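PDB 2XSG: CCMAN5 from Cellulosimicrobium cellulans, which hydrolyses alpha-mannosides as a calcium-containing family 92 mannosidase and has been used to enable mannose-6-phosphate modification of yeast-made lysosomal enzymes. Local coordinates for residues S173-E178 and V185-Q190; Y204-L209 and L250-S255. All blocks are in the same frame, centred on the assembly; numbering follows the deposited sequence.

Contact 1 of 2, residues S173-E178 and V185-Q190; sequences SSVQVE and VELSGQ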
loop_
_atom_site.group_PDB
_atom_site.type_symbol
_atom_site.label_atom_id
_atom_site.label_comp_id
_atom_site.label_asym_id
_atom_site.label_seq_id
_atom_site.Cartn_x
_atom_site.Cartn_y
_atom_site.Cartn_z
ATOM N N SER A 173 26.412 -3.501 -5.694
ATOM C CA SER A 173 26.381 -2.052 -5.857
ATOM C C SER A 173 27.632 -1.574 -6.581
ATOM O O SER A 173 28.631 -2.308 -6.656
ATOM C CB SER A 173 26.263 -1.351 -4.491
ATOM O OG SER A 173 27.467 -1.506 -3.749
ATOM N N SER A 174 27.566 -0.362 -7.134
ATOM C CA SER A 174 28.737 0.265 -7.762
ATOM C C SER A 174 28.685 1.763 -7.609
ATOM O O SER A 174 27.616 2.354 -7.403
ATOM C CB SER A 174 28.838 -0.080 -9.252
ATOM O OG SER A 174 27.764 0.523 -9.971
ATOM N N VAL A 175 29.857 2.377 -7.726
ATOM C CA VAL A 175 29.965 3.826 -7.668
ATOM C C VAL A 175 31.116 4.270 -8.577
ATOM O O VAL A 175 32.194 3.680 -8.558
ATOM C CB VAL A 175 30.083 4.336 -6.200
ATOM C CG1 VAL A 175 31.320 3.716 -5.485
ATOM C CG2 VAL A 175 30.095 5.888 -6.149
ATOM N N GLN A 176 30.839 5.249 -9.428
ATOM C CA GLN A 176 31.851 5.899 -10.236
ATOM C C GLN A 176 31.835 7.374 -9.848
ATOM O O GLN A 176 30.764 7.992 -9.788
ATOM C CB GLN A 176 31.510 5.711 -11.716
ATOM C CG GLN A 176 32.508 6.321 -12.700
ATOM C CD GLN A 176 33.756 5.486 -12.829
ATOM O OE1 GLN A 176 33.693 4.297 -13.144
ATOM N NE2 GLN A 176 34.898 6.095 -12.564
ATOM N N VAL A 177 33.020 7.922 -9.589
ATOM C CA VAL A 177 33.196 9.330 -9.253
ATOM C C VAL A 177 33.669 10.186 -10.440
ATOM O O VAL A 177 34.569 9.784 -11.172
ATOM C CB VAL A 177 34.227 9.487 -8.094
ATOM C CG1 VAL A 177 34.375 10.933 -7.702
ATOM C CG2 VAL A 177 33.788 8.680 -6.906
ATOM N N GLU A 178 33.075 11.374 -10.595
ATOM C CA GLU A 178 33.502 12.382 -11.591
ATOM C C GLU A 178 33.649 13.727 -10.901
ATOM O O GLU A 178 32.734 14.162 -10.205
ATOM C CB GLU A 178 32.437 12.561 -12.678
ATOM C CG GLU A 178 32.491 11.578 -13.823
ATOM C CD GLU A 178 33.714 11.813 -14.686
ATOM O OE1 GLU A 178 33.823 12.925 -15.271
ATOM O OE2 GLU A 178 34.566 10.893 -14.771
ATOM N N VAL A 185 31.132 17.283 -7.586
ATOM C CA VAL A 185 31.287 15.847 -7.798
ATOM C C VAL A 185 29.956 15.222 -8.191
ATOM O O VAL A 185 28.910 15.598 -7.683
ATOM C CB VAL A 185 31.887 15.132 -6.561
ATOM C CG1 VAL A 185 31.963 13.619 -6.775
ATOM C CG2 VAL A 185 33.276 15.659 -6.274
ATOM N N GLU A 186 30.030 14.302 -9.147
ATOM C CA GLU A 186 28.899 13.495 -9.569
ATOM C C GLU A 186 29.282 12.034 -9.325
ATOM O O GLU A 186 30.398 11.613 -9.687
ATOM C CB GLU A 186 28.554 13.740 -11.044
ATOM C CG GLU A 186 27.227 13.105 -11.505
ATOM C CD GLU A 186 27.409 11.767 -12.212
ATOM O OE1 GLU A 186 28.574 11.397 -12.471
ATOM O OE2 GLU A 186 26.389 11.088 -12.510
ATOM N N LEU A 187 28.384 11.315 -8.651
ATOM C CA LEU A 187 28.522 9.899 -8.322
ATOM C C LEU A 187 27.431 9.140 -9.059
ATOM O O LEU A 187 26.301 9.617 -9.143
ATOM C CB LEU A 187 28.333 9.671 -6.822
ATOM C CG LEU A 187 29.198 10.412 -5.797
ATOM C CD1 LEU A 187 28.809 10.040 -4.362
ATOM C CD2 LEU A 187 30.676 10.125 -6.038
ATOM N N SER A 188 27.753 7.967 -9.591
ATOM C CA SER A 188 26.742 7.184 -10.299
ATOM C C SER A 188 27.073 5.712 -10.306
ATOM O O SER A 188 28.248 5.326 -10.174
ATOM C CB SER A 188 26.601 7.673 -11.749
ATOM O OG SER A 188 27.778 7.371 -12.481
ATOM N N GLY A 189 26.029 4.899 -10.487
ATOM C CA GLY A 189 26.157 3.451 -10.515
ATOM C C GLY A 189 24.817 2.770 -10.325
ATOM O O GLY A 189 23.779 3.327 -10.674
ATOM N N GLN A 190 24.844 1.566 -9.758
ATOM C CA GLN A 190 23.634 0.779 -9.571
ATOM C C GLN A 190 23.597 0.195 -8.174
ATOM O O GLN A 190 24.642 0.001 -7.526
ATOM C CB GLN A 190 23.562 -0.340 -10.612
ATOM C CG GLN A 190 24.660 -1.417 -10.479
ATOM C CD GLN A 190 24.263 -2.552 -9.526
ATOM O OE1 GLN A 190 23.088 -2.712 -9.189
ATOM N NE2 GLN A 190 25.241 -3.334 -9.095
HETATM O O HOH W 1 29.290 2.771 -11.335
HETATM O O HOH W 2 29.806 9.292 -12.000
#
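Ser173 meets the strand 185-190 through its backbone, with CA close to Gln190 O. Its hydroxyl turns to Thr234 and the carbonyl of Val232. At Ser174 the backbone ladder is altered. Ser174 N donates to Gln190 O, but Gln190 N donates to Ser174 OG at 3.1 Å. The hydroxyl lies between N and C (chi1 68°), and so takes the place of the backbone carbonyl as acceptor. Ser174 O is engaged by the hydroxyl of Tyr204 instead. OG also lies 3.4 Å from Gly189 CA. One water bridges Ser174 OG to Ser188 O. Val175 CG2 rests loosely on Leu187 CB. Gln176 forms a regular hydrogen-bonded pair with Ser188, its N 2.7 Å from Ser188 O. A second water joins Gln176 O, Ser188 OG and Glu186 OE1. Val177 packs on the opposite face. Its CG2 meets Leu187 CD2 at 3.5 Å, the two side chains lying alongside each other, while CG1 touches Val185 CG1 at 3.7 Å. Glu178 closes the ladder: Glu186 N reaches Glu178 O at 2.9 Å in a nearly straight bond (168°). The buried carboxylate of Glu186 forms a salt bridge with Arg263 and a hydrogen bond with Thr205 OG1, which probably favours its charged form. Together the strands make an antiparallel beta hairpin in the N-terminal beta-sheet domain of a family 92 glycoside hydrolase.

Contact 2 of 2, residues Y204-L209 and L250-S255; sequences YTARTL and LQVTLS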
loop_
_atom_site.group_PDB
_atom_site.type_symbol
_atom_site.label_atom_id
_atom_site.label_comp_id
_atom_site.label_asym_id
_atom_site.label_seq_id
_atom_site.Cartn_x
_atom_site.Cartn_y
_atom_site.Cartn_z
ATOM N N TYR A 204 21.513 5.197 -10.354
ATOM C CA TYR A 204 21.446 6.495 -9.682
ATOM C C TYR A 204 22.501 7.475 -10.224
ATOM O O TYR A 204 23.528 7.070 -10.740
ATOM C CB TYR A 204 21.574 6.322 -8.147
ATOM C CG TYR A 204 22.971 5.903 -7.749
ATOM C CD1 TYR A 204 23.936 6.859 -7.429
ATOM C CD2 TYR A 204 23.347 4.553 -7.757
ATOM C CE1 TYR A 204 25.226 6.488 -7.100
ATOM C CE2 TYR A 204 24.651 4.167 -7.439
ATOM C CZ TYR A 204 25.580 5.143 -7.118
ATOM O OH TYR A 204 26.863 4.788 -6.797
ATOM N N THR A 205 22.223 8.771 -10.080
ATOM C CA THR A 205 23.219 9.823 -10.225
ATOM C C THR A 205 23.023 10.791 -9.053
ATOM O O THR A 205 21.892 11.070 -8.669
ATOM C CB THR A 205 23.098 10.574 -11.588
ATOM O OG1 THR A 205 24.127 11.569 -11.675
ATOM C CG2 THR A 205 21.736 11.270 -11.715
ATOM N N ALA A 206 24.121 11.234 -8.444
ATOM C CA ALA A 206 24.060 12.189 -7.321
ATOM C C ALA A 206 25.143 13.213 -7.547
ATOM O O ALA A 206 26.312 12.853 -7.692
ATOM C CB ALA A 206 24.269 11.473 -5.977
ATOM N N ARG A 207 24.768 14.480 -7.625
ATOM C CA ARG A 207 25.760 15.537 -7.767
ATOM C C ARG A 207 25.718 16.429 -6.536
ATOM O O ARG A 207 24.650 16.623 -5.952
ATOM C CB ARG A 207 25.491 16.372 -9.022
ATOM C CG ARG A 207 24.162 17.155 -8.988
ATOM C CD ARG A 207 23.920 17.928 -10.291
ATOM N NE ARG A 207 23.019 19.045 -10.043
ATOM C CZ ARG A 207 22.450 19.799 -10.976
ATOM N NH1 ARG A 207 22.672 19.560 -12.266
ATOM N NH2 ARG A 207 21.652 20.791 -10.621
ATOM N N THR A 208 26.880 16.955 -6.142
ATOM C CA THR A 208 26.947 18.005 -5.132
ATOM C C THR A 208 26.726 19.327 -5.860
ATOM O O THR A 208 26.861 19.402 -7.096
ATOM C CB THR A 208 28.307 18.032 -4.380
ATOM O OG1 THR A 208 29.344 18.440 -5.273
ATOM C CG2 THR A 208 28.655 16.650 -3.791
ATOM N N LEU A 209 26.356 20.351 -5.103
ATOM C CA LEU A 209 26.179 21.679 -5.652
ATOM C C LEU A 209 27.331 22.601 -5.239
ATOM O O LEU A 209 27.414 23.739 -5.708
ATOM C CB LEU A 209 24.815 22.261 -5.234
ATOM C CG LEU A 209 23.600 21.421 -5.644
ATOM C CD1 LEU A 209 22.332 21.989 -5.028
ATOM C CD2 LEU A 209 23.462 21.338 -7.173
ATOM N N LEU A 250 22.788 18.552 -2.311
ATOM C CA LEU A 250 22.971 17.295 -3.001
ATOM C C LEU A 250 21.683 16.971 -3.729
ATOM O O LEU A 250 20.594 17.222 -3.210
ATOM C CB LEU A 250 23.297 16.173 -2.011
ATOM C CG LEU A 250 23.777 14.872 -2.656
ATOM C CD1 LEU A 250 25.235 15.021 -3.006
ATOM C CD2 LEU A 250 23.566 13.670 -1.745
ATOM N N GLN A 251 21.815 16.409 -4.932
ATOM C CA GLN A 251 20.658 16.046 -5.739
ATOM C C GLN A 251 20.849 14.627 -6.237
ATOM O O GLN A 251 21.847 14.320 -6.882
ATOM C CB GLN A 251 20.478 17.030 -6.910
ATOM C CG GLN A 251 20.295 18.506 -6.494
ATOM C CD GLN A 251 19.889 19.397 -7.648
ATOM O OE1 GLN A 251 19.173 20.393 -7.469
ATOM N NE2 GLN A 251 20.330 19.042 -8.844
ATOM N N VAL A 252 19.895 13.756 -5.914
ATOM C CA VAL A 252 19.997 12.334 -6.243
ATOM C C VAL A 252 18.809 11.947 -7.118
ATOM O O VAL A 252 17.662 12.173 -6.731
ATOM C CB VAL A 252 19.954 11.458 -4.963
ATOM C CG1 VAL A 252 20.099 9.976 -5.305
ATOM C CG2 VAL A 252 21.018 11.900 -3.936
ATOM N N THR A 253 19.069 11.353 -8.279
ATOM C CA THR A 253 17.973 10.908 -9.145
ATOM C C THR A 253 18.123 9.417 -9.467
ATOM O O THR A 253 19.252 8.944 -9.671
ATOM C CB THR A 253 17.880 11.771 -10.425
ATOM O OG1 THR A 253 17.677 13.137 -10.048
ATOM C CG2 THR A 253 16.727 11.343 -11.318
ATOM N N LEU A 254 16.986 8.710 -9.482
ATOM C CA LEU A 254 16.907 7.259 -9.709
ATOM C C LEU A 254 16.273 6.910 -11.052
ATOM O O LEU A 254 15.340 7.558 -11.506
ATOM C CB LEU A 254 16.078 6.579 -8.591
ATOM C CG LEU A 254 16.502 6.835 -7.145
ATOM C CD1 LEU A 254 15.435 6.461 -6.093
ATOM C CD2 LEU A 254 17.809 6.082 -6.873
ATOM N N SER A 255 16.754 5.841 -11.669
ATOM C CA SER A 255 16.172 5.363 -12.925
ATOM C C SER A 255 16.302 3.860 -12.983
ATOM O O SER A 255 17.367 3.329 -12.686
ATOM C CB SER A 255 16.884 5.983 -14.136
ATOM O OG SER A 255 16.413 5.438 -15.370
#
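The guanidinium of Arg207 and the amide of Gln251 lie almost parallel, their planes 8° apart. Gln251 NE2 sits tightly over one face of the guanidinium, 3.1 Å from Arg207 CZ. It is also 2.8 Å from Arg207 NH2, but both are donors, so the close approach is crowding and not a bond. Both chains run extended to reach this level, Arg207 from CG to NE and Gln251 beyond CG. Leu209 crosses the glutamine at about a right angle, with CD2 4.1 Å from Gln251 CD. The Tyr204 ring is on the other face of the sheet and leads away from 250-255. Of the Tyr204 side chain, CB makes the approach, 4.0 Å from Leu254 CD2. On that same face Ala206 CB meets Val252 CG2, and Leu250 CD1 reaches in to 3.4 Å from Arg207 O. The backbones hold this in register with four hydrogen bonds. Thr205 and Thr253 bind each other in both directions, and Thr253 N to Thr205 O, at 2.9 Å, is nearly straight (166°). Arg207 and Gln251 form the other such pair. The threonine side chains stand side by side, Thr205 CG2 against Thr253 CB, and Thr253 OG1 turns to Ser144 and Gln266. Helix 259-270 covers this threonine face, with Arg263 on Thr205 and Leu270 on Gln251. Strand 185-195 flanks 204-209, and strand 144-150 flanks 250-255.

Contact 1 closes before contact 2 opens along the chain, and their centres are about 10 Å apart. Both belong to one antiparallel sheet of the N-terminal domain, on the same side of the chain's centre. Strands 185-195 and 198-208 are neighbours in it and follow each other in sequence, so the four strands run in the order 169-179, 185-195, 198-208, 248-255. One side-chain pair and one hydroxyl-to-carbonyl bond tie the two contacts together. The last strand comes from far along the sequence, and it joins the consecutive strands to strand 144-150. The two contacts thus help to build one continuous antiparallel sheet in the N-terminal domain.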